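Side-chain contacts in glucose dehydrogenase (Haloferax mediterranei, PDB 2B5W), which catalyses the zinc-dependent oxidation of D-glucose and other aldose sugars, with NADP(+) preferred over NAD(+) as the electron acceptor: residues D222-D227 / D238-M243; T231-V236 / P253-Q258; G285-E290 / K296-S301. The protein carries 1 engineered substitution. All coordinates share one frame; numbering follows the deposited sequence.

Interaction 1 (D222-D227 / D238-M243). With K (potassium ion), chain G.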
loop_
_atom_site.group_PDB
_atom_site.type_symbol
_atom_site.label_atom_id
_atom_site.label_comp_id
_atom_site.label_asym_id
_atom_site.label_seq_id
_atom_site.Cartn_x
_atom_site.Cartn_y
_atom_site.Cartn_z
ATOM N N ASP A 222 -14.777 20.639 -13.650
ATOM C CA ASP A 222 -14.359 21.506 -12.522
ATOM C C ASP A 222 -13.062 21.047 -11.846
ATOM O O ASP A 222 -12.792 21.411 -10.703
ATOM C CB ASP A 222 -15.453 21.616 -11.468
ATOM C CG ASP A 222 -15.334 22.848 -10.622
ATOM O OD1 ASP A 222 -14.975 23.911 -11.168
ATOM O OD2 ASP A 222 -15.575 22.838 -9.400
ATOM N N ALA A 223 -12.234 20.306 -12.568
ATOM C CA ALA A 223 -10.920 19.927 -12.062
ATOM C C ALA A 223 -9.850 20.878 -12.578
ATOM O O ALA A 223 -10.038 21.593 -13.566
ATOM C CB ALA A 223 -10.601 18.456 -12.446
ATOM N N THR A 224 -8.718 20.893 -11.890
ATOM C CA THR A 224 -7.589 21.706 -12.285
ATOM C C THR A 224 -6.622 20.917 -13.137
ATOM O O THR A 224 -6.138 19.828 -12.745
ATOM C CB THR A 224 -6.861 22.218 -11.037
ATOM O OG1 THR A 224 -7.687 23.129 -10.297
ATOM C CG2 THR A 224 -5.583 22.978 -11.432
ATOM N N TYR A 225 -6.276 21.479 -14.291
ATOM C CA TYR A 225 -5.291 20.922 -15.197
ATOM C C TYR A 225 -3.882 21.276 -14.750
ATOM O O TYR A 225 -3.549 22.455 -14.563
ATOM C CB TYR A 225 -5.540 21.366 -16.665
ATOM C CG TYR A 225 -4.392 21.077 -17.610
ATOM C CD1 TYR A 225 -3.896 19.787 -17.779
ATOM C CD2 TYR A 225 -3.764 22.094 -18.348
ATOM C CE1 TYR A 225 -2.837 19.519 -18.631
ATOM C CE2 TYR A 225 -2.724 21.829 -19.182
ATOM C CZ TYR A 225 -2.242 20.536 -19.340
ATOM O OH TYR A 225 -1.204 20.259 -20.185
ATOM N N VAL A 226 -3.087 20.250 -14.497
ATOM C CA VAL A 226 -1.689 20.399 -14.084
ATOM C C VAL A 226 -0.808 19.934 -15.224
ATOM O O VAL A 226 -0.740 18.767 -15.590
ATOM C CB VAL A 226 -1.379 19.616 -12.763
ATOM C CG1 VAL A 226 0.068 19.892 -12.326
ATOM C CG2 VAL A 226 -2.342 19.997 -11.693
ATOM N N ASP A 227 -0.114 20.896 -15.835
ATOM C CA ASP A 227 0.803 20.605 -16.893
ATOM C C ASP A 227 2.141 20.272 -16.265
ATOM O O ASP A 227 2.713 21.102 -15.595
ATOM C CB ASP A 227 0.929 21.857 -17.772
ATOM C CG ASP A 227 1.870 21.694 -18.916
ATOM O OD1 ASP A 227 2.613 20.688 -19.066
ATOM O OD2 ASP A 227 1.901 22.596 -19.820
ATOM N N ASP A 238 3.159 22.485 -3.204
ATOM C CA ASP A 238 3.497 23.909 -3.060
ATOM C C ASP A 238 2.590 24.781 -3.935
ATOM O O ASP A 238 2.044 25.781 -3.480
ATOM C CB ASP A 238 4.938 24.206 -3.393
ATOM C CG ASP A 238 5.180 25.692 -3.227
ATOM O OD1 ASP A 238 5.013 26.186 -2.093
ATOM O OD2 ASP A 238 5.506 26.445 -4.168
ATOM N N VAL A 239 2.422 24.371 -5.182
ATOM C CA VAL A 239 1.677 25.141 -6.176
ATOM C C VAL A 239 0.183 25.015 -5.932
ATOM O O VAL A 239 -0.563 25.999 -6.025
ATOM C CB VAL A 239 2.051 24.731 -7.614
ATOM C CG1 VAL A 239 1.206 25.501 -8.664
ATOM C CG2 VAL A 239 3.550 24.937 -7.883
ATOM N N TYR A 240 -0.257 23.813 -5.571
ATOM C CA TYR A 240 -1.664 23.547 -5.370
ATOM C C TYR A 240 -1.908 23.143 -3.917
ATOM O O TYR A 240 -1.942 24.010 -3.039
ATOM C CB TYR A 240 -2.147 22.489 -6.402
ATOM C CG TYR A 240 -2.004 23.004 -7.815
ATOM C CD1 TYR A 240 -2.855 24.005 -8.290
ATOM C CD2 TYR A 240 -1.013 22.552 -8.645
ATOM C CE1 TYR A 240 -2.703 24.518 -9.550
ATOM C CE2 TYR A 240 -0.847 23.066 -9.915
ATOM C CZ TYR A 240 -1.704 24.054 -10.355
ATOM O OH TYR A 240 -1.500 24.529 -11.622
ATOM N N GLU A 241 -2.053 21.833 -3.662
ATOM C CA GLU A 241 -2.184 21.296 -2.309
ATOM C C GLU A 241 -1.725 19.836 -2.287
ATOM O O GLU A 241 -1.530 19.220 -3.330
ATOM C CB GLU A 241 -3.633 21.356 -1.825
ATOM C CG GLU A 241 -4.613 20.544 -2.668
ATOM C CD GLU A 241 -6.047 20.643 -2.191
ATOM O OE1 GLU A 241 -6.341 20.466 -0.988
ATOM O OE2 GLU A 241 -6.932 20.937 -3.031
ATOM N N GLN A 242 -1.532 19.299 -1.094
ATOM C CA GLN A 242 -1.243 17.871 -0.970
ATOM C C GLN A 242 -2.492 17.089 -1.320
ATOM O O GLN A 242 -3.606 17.514 -1.021
ATOM C CB GLN A 242 -0.856 17.529 0.463
ATOM C CG GLN A 242 0.198 18.422 1.077
ATOM C CD GLN A 242 0.402 18.062 2.526
ATOM O OE1 GLN A 242 -0.314 18.524 3.415
ATOM N NE2 GLN A 242 1.311 17.177 2.747
ATOM N N MET A 243 -2.285 15.903 -1.873
ATOM C CA MET A 243 -3.377 15.142 -2.482
ATOM C C MET A 243 -3.646 13.911 -1.619
ATOM O O MET A 243 -2.750 13.071 -1.398
ATOM C CB MET A 243 -2.997 14.743 -3.898
ATOM C CG MET A 243 -2.640 15.911 -4.832
ATOM S SD MET A 243 -4.044 16.951 -5.019
ATOM C CE MET A 243 -3.289 18.367 -5.938
HETATM K K K G . -0.023 25.005 -1.432
#

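Interaction 2 (T231-V236 / P253-Q258). With NAP (NADP nicotinamide-adenine-dinucleotide phosphate), chain I.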
loop_
_atom_site.group_PDB
_atom_site.type_symbol
_atom_site.label_atom_id
_atom_site.label_comp_id
_atom_site.label_asym_id
_atom_site.label_seq_id
_atom_site.Cartn_x
_atom_site.Cartn_y
_atom_site.Cartn_z
ATOM N N THR A 231 4.691 22.133 -13.695
ATOM C CA THR A 231 4.618 21.716 -12.315
ATOM C C THR A 231 4.788 20.207 -12.236
ATOM O O THR A 231 3.837 19.473 -12.492
ATOM C CB THR A 231 3.269 22.101 -11.722
ATOM O OG1 THR A 231 3.056 23.512 -11.847
ATOM C CG2 THR A 231 3.239 21.817 -10.215
ATOM N N PRO A 232 5.984 19.736 -11.885
ATOM C CA PRO A 232 6.200 18.318 -11.609
ATOM C C PRO A 232 5.419 17.875 -10.401
ATOM O O PRO A 232 5.034 18.668 -9.573
ATOM C CB PRO A 232 7.705 18.231 -11.315
ATOM C CG PRO A 232 8.293 19.500 -11.868
ATOM C CD PRO A 232 7.229 20.526 -11.739
ATOM N N VAL A 233 5.199 16.571 -10.328
ATOM C CA VAL A 233 4.368 15.979 -9.303
ATOM C C VAL A 233 4.864 16.387 -7.903
ATOM O O VAL A 233 4.079 16.738 -7.043
ATOM C CB VAL A 233 4.282 14.446 -9.472
ATOM C CG1 VAL A 233 3.559 13.796 -8.260
ATOM C CG2 VAL A 233 3.560 14.069 -10.778
ATOM N N GLU A 234 6.180 16.350 -7.699
ATOM C CA GLU A 234 6.738 16.700 -6.384
ATOM C C GLU A 234 6.496 18.169 -5.970
ATOM O O GLU A 234 6.520 18.499 -4.782
ATOM C CB GLU A 234 8.208 16.265 -6.271
ATOM C CG GLU A 234 9.209 17.133 -7.016
ATOM C CD GLU A 234 9.493 16.663 -8.424
ATOM O OE1 GLU A 234 8.692 15.874 -8.997
ATOM O OE2 GLU A 234 10.533 17.099 -8.973
ATOM N N ASP A 235 6.254 19.054 -6.956
ATOM C CA ASP A 235 5.983 20.473 -6.696
ATOM C C ASP A 235 4.499 20.773 -6.487
ATOM O O ASP A 235 4.108 21.895 -6.152
ATOM C CB ASP A 235 6.445 21.339 -7.882
ATOM C CG ASP A 235 7.941 21.439 -8.024
ATOM O OD1 ASP A 235 8.689 20.840 -7.233
ATOM O OD2 ASP A 235 8.455 22.130 -8.931
ATOM N N VAL A 236 3.643 19.780 -6.710
ATOM C CA VAL A 236 2.213 20.023 -6.632
ATOM C C VAL A 236 1.736 20.516 -5.269
ATOM O O VAL A 236 0.873 21.381 -5.215
ATOM C CB VAL A 236 1.433 18.774 -7.165
ATOM C CG1 VAL A 236 -0.021 18.774 -6.757
ATOM C CG2 VAL A 236 1.595 18.646 -8.665
ATOM N N PRO A 253 7.484 6.161 -14.943
ATOM C CA PRO A 253 8.077 5.732 -13.656
ATOM C C PRO A 253 8.363 6.801 -12.619
ATOM O O PRO A 253 8.195 6.576 -11.408
ATOM C CB PRO A 253 9.356 5.035 -14.093
ATOM C CG PRO A 253 9.015 4.505 -15.418
ATOM C CD PRO A 253 8.187 5.553 -16.081
ATOM N N LYS A 254 8.768 7.981 -13.064
ATOM C CA LYS A 254 8.963 9.050 -12.119
ATOM C C LYS A 254 7.706 9.383 -11.289
ATOM O O LYS A 254 7.808 9.832 -10.160
ATOM C CB LYS A 254 9.507 10.313 -12.796
ATOM C CG LYS A 254 10.860 10.075 -13.471
ATOM C CD LYS A 254 11.499 11.387 -13.934
ATOM C CE LYS A 254 12.991 11.206 -14.220
ATOM N NZ LYS A 254 13.593 12.415 -14.847
ATOM N N HIS A 255 6.533 9.182 -11.861
ATOM C CA HIS A 255 5.304 9.437 -11.135
ATOM C C HIS A 255 5.070 8.461 -9.984
ATOM O O HIS A 255 4.516 8.852 -8.972
ATOM C CB HIS A 255 4.137 9.406 -12.096
ATOM C CG HIS A 255 4.173 10.526 -13.067
ATOM N ND1 HIS A 255 3.473 10.508 -14.249
ATOM C CD2 HIS A 255 4.856 11.697 -13.044
ATOM C CE1 HIS A 255 3.706 11.633 -14.902
ATOM N NE2 HIS A 255 4.541 12.368 -14.196
ATOM N N ALA A 256 5.479 7.212 -10.135
ATOM C CA ALA A 256 5.374 6.258 -9.028
ATOM C C ALA A 256 6.187 6.743 -7.823
ATOM O O ALA A 256 5.697 6.758 -6.702
ATOM C CB ALA A 256 5.816 4.877 -9.461
ATOM N N ILE A 257 7.410 7.201 -8.080
ATOM C CA ILE A 257 8.312 7.681 -7.025
ATOM C C ILE A 257 7.870 8.990 -6.409
ATOM O O ILE A 257 7.835 9.161 -5.198
ATOM C CB ILE A 257 9.745 7.876 -7.600
ATOM C CG1 ILE A 257 10.271 6.599 -8.268
ATOM C CG2 ILE A 257 10.680 8.408 -6.514
ATOM C CD1 ILE A 257 10.458 5.421 -7.334
ATOM N N GLN A 258 7.502 9.946 -7.261
ATOM C CA GLN A 258 7.200 11.269 -6.788
ATOM C C GLN A 258 5.829 11.412 -6.192
ATOM O O GLN A 258 5.593 12.359 -5.449
ATOM C CB GLN A 258 7.381 12.308 -7.904
ATOM C CG GLN A 258 8.846 12.426 -8.370
ATOM C CD GLN A 258 9.834 12.724 -7.231
ATOM O OE1 GLN A 258 9.505 13.414 -6.265
ATOM N NE2 GLN A 258 11.058 12.213 -7.365
HETATM P PA NAP I . -2.646 6.492 -22.771
HETATM O O1A NAP I . -1.382 6.240 -23.442
HETATM O O2A NAP I . -3.799 6.795 -23.738
HETATM O O5B NAP I . -2.535 7.715 -21.780
HETATM C C5B NAP I . -1.394 8.026 -21.027
HETATM C C4B NAP I . -1.465 9.535 -20.939
HETATM O O4B NAP I . -0.499 9.954 -20.001
HETATM C C3B NAP I . -1.174 10.247 -22.274
HETATM O O3B NAP I . -2.237 11.088 -22.693
HETATM C C2B NAP I . 0.104 11.038 -21.990
HETATM O O2B NAP I . 0.131 12.345 -22.540
HETATM C C1B NAP I . 0.110 11.131 -20.483
HETATM N N9A NAP I . 1.462 11.214 -19.964
HETATM C C8A NAP I . 2.471 10.297 -20.140
HETATM N N7A NAP I . 3.569 10.749 -19.504
HETATM C C5A NAP I . 3.277 11.978 -18.960
HETATM C C6A NAP I . 4.001 12.912 -18.213
HETATM N N6A NAP I . 5.309 12.756 -17.921
HETATM N N1A NAP I . 3.384 14.070 -17.800
HETATM C C2A NAP I . 2.057 14.313 -18.085
HETATM N N3A NAP I . 1.328 13.400 -18.828
HETATM C C4A NAP I . 1.924 12.254 -19.238
HETATM O O3 NAP I . -3.149 5.193 -21.998
HETATM P PN NAP I . -4.539 4.868 -21.234
HETATM O O1N NAP I . -5.114 6.074 -20.571
HETATM O O2N NAP I . -5.431 3.972 -22.037
HETATM O O5D NAP I . -3.683 4.041 -20.167
HETATM C C5D NAP I . -2.964 4.706 -19.148
HETATM C C4D NAP I . -1.954 3.763 -18.497
HETATM O O4D NAP I . -2.683 2.730 -17.828
HETATM C C3D NAP I . -1.022 3.066 -19.491
HETATM O O3D NAP I . 0.296 2.998 -18.985
HETATM C C2D NAP I . -1.647 1.682 -19.628
HETATM O O2D NAP I . -0.776 0.672 -20.068
HETATM C C1D NAP I . -2.167 1.456 -18.209
HETATM N N1N NAP I . -3.305 0.540 -18.071
HETATM C C2N NAP I . -3.197 -0.356 -17.052
HETATM C C3N NAP I . -4.241 -1.193 -16.779
HETATM C C7N NAP I . -4.104 -2.015 -15.531
HETATM O O7N NAP I . -5.105 -2.978 -15.434
HETATM N N7N NAP I . -3.087 -1.776 -14.659
HETATM C C4N NAP I . -5.415 -1.189 -17.544
HETATM C C5N NAP I . -5.515 -0.261 -18.573
HETATM C C6N NAP I . -4.458 0.627 -18.816
HETATM P P2B NAP I . 0.751 12.647 -24.045
HETATM O O1X NAP I . -0.051 12.051 -25.082
HETATM O O2X NAP I . 0.773 14.189 -24.087
HETATM O O3X NAP I . 2.182 12.102 -24.108
#

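Interaction 3 (G285-E290 / K296-S301). With NAP (NADP nicotinamide-adenine-dinucleotide phosphate), chain I.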
loop_
_atom_site.group_PDB
_atom_site.type_symbol
_atom_site.label_atom_id
_atom_site.label_comp_id
_atom_site.label_asym_id
_atom_site.label_seq_id
_atom_site.Cartn_x
_atom_site.Cartn_y
_atom_site.Cartn_z
ATOM N N GLY A 285 15.986 7.546 0.161
ATOM C CA GLY A 285 15.830 7.928 1.549
ATOM C C GLY A 285 14.595 8.767 1.798
ATOM O O GLY A 285 13.836 8.507 2.744
ATOM N N ALA A 286 14.385 9.782 0.958
ATOM C CA ALA A 286 13.229 10.654 1.111
ATOM C C ALA A 286 11.908 9.912 0.828
ATOM O O ALA A 286 10.933 10.172 1.500
ATOM C CB ALA A 286 13.349 11.896 0.188
ATOM N N PHE A 287 11.921 9.062 -0.182
ATOM C CA PHE A 287 10.788 8.199 -0.543
ATOM C C PHE A 287 10.401 7.344 0.658
ATOM O O PHE A 287 9.269 7.351 1.119
ATOM C CB PHE A 287 11.191 7.327 -1.731
ATOM C CG PHE A 287 10.239 6.221 -2.040
ATOM C CD1 PHE A 287 9.185 6.427 -2.915
ATOM C CD2 PHE A 287 10.390 4.959 -1.461
ATOM C CE1 PHE A 287 8.300 5.390 -3.233
ATOM C CE2 PHE A 287 9.486 3.931 -1.755
ATOM C CZ PHE A 287 8.443 4.156 -2.643
ATOM N N HIS A 288 11.382 6.619 1.183
ATOM C CA HIS A 288 11.197 5.674 2.275
ATOM C C HIS A 288 10.715 6.380 3.522
ATOM O O HIS A 288 9.711 5.996 4.097
ATOM C CB HIS A 288 12.547 4.988 2.503
ATOM C CG HIS A 288 12.548 3.870 3.499
ATOM N ND1 HIS A 288 13.648 3.053 3.657
ATOM C CD2 HIS A 288 11.620 3.428 4.384
ATOM C CE1 HIS A 288 13.386 2.136 4.575
ATOM N NE2 HIS A 288 12.159 2.335 5.028
ATOM N N ARG A 289 11.389 7.453 3.951
ATOM C CA ARG A 289 11.031 8.129 5.180
ATOM C C ARG A 289 9.610 8.765 5.137
ATOM O O ARG A 289 8.880 8.730 6.111
ATOM C CB ARG A 289 12.079 9.211 5.521
ATOM C CG ARG A 289 11.828 9.910 6.798
ATOM C CD ARG A 289 12.892 10.933 7.180
ATOM N NE ARG A 289 12.834 12.109 6.303
ATOM C CZ ARG A 289 13.614 12.332 5.252
ATOM N NH1 ARG A 289 14.580 11.486 4.905
ATOM N NH2 ARG A 289 13.428 13.437 4.543
ATOM N N GLU A 290 9.268 9.367 4.005
ATOM C CA GLU A 290 7.964 9.993 3.839
ATOM C C GLU A 290 6.852 8.954 3.902
ATOM O O GLU A 290 5.813 9.208 4.501
ATOM C CB GLU A 290 7.931 10.727 2.512
ATOM C CG GLU A 290 6.668 11.556 2.289
ATOM C CD GLU A 290 6.399 12.595 3.382
ATOM O OE1 GLU A 290 7.332 13.076 4.069
ATOM O OE2 GLU A 290 5.234 12.961 3.562
ATOM N N LYS A 296 1.783 6.499 4.719
ATOM C CA LYS A 296 1.295 6.480 3.344
ATOM C C LYS A 296 1.337 5.082 2.740
ATOM O O LYS A 296 2.069 4.198 3.207
ATOM C CB LYS A 296 2.107 7.441 2.486
ATOM C CG LYS A 296 1.873 8.891 2.800
ATOM C CD LYS A 296 2.886 9.841 2.132
ATOM C CE LYS A 296 2.527 11.261 2.445
ATOM N NZ LYS A 296 3.425 12.219 1.721
ATOM N N ALA A 297 0.579 4.888 1.662
ATOM C CA ALA A 297 0.555 3.623 0.939
ATOM C C ALA A 297 0.657 3.803 -0.554
ATOM O O ALA A 297 0.227 4.829 -1.101
ATOM C CB ALA A 297 -0.731 2.834 1.276
ATOM N N LEU A 298 1.273 2.823 -1.206
ATOM C CA LEU A 298 1.221 2.656 -2.647
ATOM C C LEU A 298 0.665 1.274 -2.925
ATOM O O LEU A 298 1.106 0.294 -2.366
ATOM C CB LEU A 298 2.607 2.742 -3.281
ATOM C CG LEU A 298 3.273 4.104 -3.234
ATOM C CD1 LEU A 298 4.704 4.009 -3.811
ATOM C CD2 LEU A 298 2.459 5.121 -4.034
ATOM N N VAL A 299 -0.328 1.219 -3.812
ATOM C CA VAL A 299 -0.985 -0.003 -4.173
ATOM C C VAL A 299 -1.047 -0.120 -5.701
ATOM O O VAL A 299 -1.647 0.728 -6.380
ATOM C CB VAL A 299 -2.406 -0.076 -3.566
ATOM C CG1 VAL A 299 -3.073 -1.389 -3.895
ATOM C CG2 VAL A 299 -2.397 0.097 -2.055
ATOM N N GLY A 300 -0.491 -1.203 -6.236
ATOM C CA GLY A 300 -0.605 -1.481 -7.646
ATOM C C GLY A 300 -1.796 -2.348 -7.941
ATOM O O GLY A 300 -2.264 -3.135 -7.111
ATOM N N SER A 301 -2.352 -2.192 -9.137
ATOM C CA SER A 301 -3.550 -2.926 -9.518
ATOM C C SER A 301 -3.544 -3.233 -10.990
ATOM O O SER A 301 -3.147 -2.363 -11.805
ATOM C CB SER A 301 -4.813 -2.102 -9.188
ATOM O OG SER A 301 -6.004 -2.808 -9.369
HETATM P PA NAP I . -2.646 6.492 -22.771
HETATM O O1A NAP I . -1.382 6.240 -23.442
HETATM O O2A NAP I . -3.799 6.795 -23.738
HETATM O O5B NAP I . -2.535 7.715 -21.780
HETATM C C5B NAP I . -1.394 8.026 -21.027
HETATM C C4B NAP I . -1.465 9.535 -20.939
HETATM O O4B NAP I . -0.499 9.954 -20.001
HETATM C C3B NAP I . -1.174 10.247 -22.274
HETATM O O3B NAP I . -2.237 11.088 -22.693
HETATM C C2B NAP I . 0.104 11.038 -21.990
HETATM O O2B NAP I . 0.131 12.345 -22.540
HETATM C C1B NAP I . 0.110 11.131 -20.483
HETATM N N9A NAP I . 1.462 11.214 -19.964
HETATM C C8A NAP I . 2.471 10.297 -20.140
HETATM N N7A NAP I . 3.569 10.749 -19.504
HETATM C C5A NAP I . 3.277 11.978 -18.960
HETATM C C6A NAP I . 4.001 12.912 -18.213
HETATM N N6A NAP I . 5.309 12.756 -17.921
HETATM N N1A NAP I . 3.384 14.070 -17.800
HETATM C C2A NAP I . 2.057 14.313 -18.085
HETATM N N3A NAP I . 1.328 13.400 -18.828
HETATM C C4A NAP I . 1.924 12.254 -19.238
HETATM O O3 NAP I . -3.149 5.193 -21.998
HETATM P PN NAP I . -4.539 4.868 -21.234
HETATM O O1N NAP I . -5.114 6.074 -20.571
HETATM O O2N NAP I . -5.431 3.972 -22.037
HETATM O O5D NAP I . -3.683 4.041 -20.167
HETATM C C5D NAP I . -2.964 4.706 -19.148
HETATM C C4D NAP I . -1.954 3.763 -18.497
HETATM O O4D NAP I . -2.683 2.730 -17.828
HETATM C C3D NAP I . -1.022 3.066 -19.491
HETATM O O3D NAP I . 0.296 2.998 -18.985
HETATM C C2D NAP I . -1.647 1.682 -19.628
HETATM O O2D NAP I . -0.776 0.672 -20.068
HETATM C C1D NAP I . -2.167 1.456 -18.209
HETATM N N1N NAP I . -3.305 0.540 -18.071
HETATM C C2N NAP I . -3.197 -0.356 -17.052
HETATM C C3N NAP I . -4.241 -1.193 -16.779
HETATM C C7N NAP I . -4.104 -2.015 -15.531
HETATM O O7N NAP I . -5.105 -2.978 -15.434
HETATM N N7N NAP I . -3.087 -1.776 -14.659
HETATM C C4N NAP I . -5.415 -1.189 -17.544
HETATM C C5N NAP I . -5.515 -0.261 -18.573
HETATM C C6N NAP I . -4.458 0.627 -18.816
HETATM P P2B NAP I . 0.751 12.647 -24.045
HETATM O O1X NAP I . -0.051 12.051 -25.082
HETATM O O2X NAP I . 0.773 14.189 -24.087
HETATM O O3X NAP I . 2.182 12.102 -24.108
#

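Interaction 1 (D222-D227 / D238-M243)
Tyr-240 meets Thr-224 and Val-226 obliquely with its ring, so that the end of helix 236-239 touches an outermost strand of the Rossmann fold's parallel sheet, 224-227.

The contact between the segments is apolar, with no hydrogen bond across it. Thr-224 CG2 reaches Tyr-240 CE1 at 3.8 Å, and from the same side of the ring plane, at its CE2 corner, Val-226 CG2 approaches Tyr-240 CE2 at 3.8 Å. Beta-branched residues suit a strand and offer such methyls close to the backbone. Val-239 CG1 lies on the opposite face of the Tyr-240 ring, 3.4 Å above the plane, toward the rim. An alanine in place of Tyr-240 would probably leave the Thr-224 and Val-226 methyls without the surface they rest on, opening a gap beside the strand. Tyr-225 turns away, and its OH is hydrogen-bonded to the backbone O of the NADP-binding residue Arg-208.

Backbone oxygens bind a metal as well. Tyr-240 CG stands anti to its carbonyl carbon (chi1 -63°), which sends the ring to the strand while the carbonyl serves potassium. Asp-238 O binds the ion at 3.0 Å together with Pro-237 O, and Tyr-240 O at 2.7 Å.

Interaction 2 (T231-V236 / P253-Q258)
At the adenine end of the NADP pocket in the Rossmann domain, Val-233 and Glu-234 of the short 3-10 turn 233-235 pack against His-255 and Gln-258 of helix 253-262. Val-233 divides its branches between two partners. Its CG2 meets CD2 of the His-255 imidazole at 3.5 Å, the two side chains crossing at about a right angle, whereas Val-233 CG1 lies 3.8 Å from the backbone O of Gln-258. A compact, branched valine suits this buried position, one methyl for each partner.

Nearer the surface, two bent polar chains meet, and each sets a polar oxygen against the other's aliphatic carbon. Gln-258 OE1 comes to 3.1 Å from Glu-234 CB, a close approach that is not a hydrogen bond, and Glu-234 OE1 rests 3.5 Å from Gln-258 CG. Because Glu-234 CG sits between the backbone N and the carbonyl carbon (chi1 76°), its chain folds across the glutamine, leaving the carboxylate and amide planes 48° apart.

His-255 faces both protein and cofactor: its CE1 is 3.6 Å from NADP C6A, with the adenine at the edge of the imidazole. A hydrogen bond between ND1 and Thr-250 OG1 fixes the ring's rotation, and NE2 bonds a citrate probably left from crystallisation. A turn and a helix that follow parallel strands and border the adenine are characteristic of the dinucleotide-binding Rossmann fold.

Interaction 3 (G285-E290 / K296-S301)
Helix 284-293 runs out and the chain turns back as an edge strand of this chain's Rossmann sheet, 297-300, the two segments coming closest where Glu-290 CA and Lys-296 CA lie 7.6 Å apart. Across this turn Lys-296 NZ donates to Glu-290 OE2 at 2.7 Å, a salt bridge that uses the oxygen's anti lone pair.

Lysine suits the place because its chain, extended beyond CG, carries the charge from a buried backbone position across to the helix, passing with CD 3.8 Å from Glu-290 O. Val-260 O and Leu-263 O also bond NZ, so three oxygens hold the ammonium, while His-294 ND1 is a second partner of Glu-290 OE2. These neighbours probably favour the charged forms of both residues.

The rest of the contact is hydrophobic. Phe-287 CG is anti to the backbone N (chi1 169°), which brings the ring's edge to Leu-298, whose CD1 lies near the ring plane, 3.9 Å from Phe-287 CE1. Leu-298 also packs on Met-291 of the second subunit, and residues 297-299 pair antiparallel with a strand of that subunit, carrying the sheet across the dimer. Just past the strand, NADP N7N donates a carboxamide hydrogen to Ser-301 O at 2.9 Å, with an angle of 146°.

Overall arrangement
All three contacts belong to one Rossmann domain. Interactions 1 and 3 lie at the two outermost strands of its sheet within the chain, while interaction 2 borders the cofactor pocket. Interactions 1 and 2 alternate along the chain and touch, Met-243 CE meeting Val-236 CG1 at 3.4 Å; interaction 2 reaches interaction 3 through Ile-257 O and Phe-287 CD1, 3.8 Å apart. The chemistry follows the setting. Partly buried interaction 1 pairs apolar packing with a metal bound by carbonyls, interaction 2 grades from a buried valine to a solvent-facing glutamate, and buried interaction 3 combines one salt bridge with apolar packing. Interaction 2 borders the adenine, interaction 3 bonds the nicotinamide carboxamide, and both meet the second subunit.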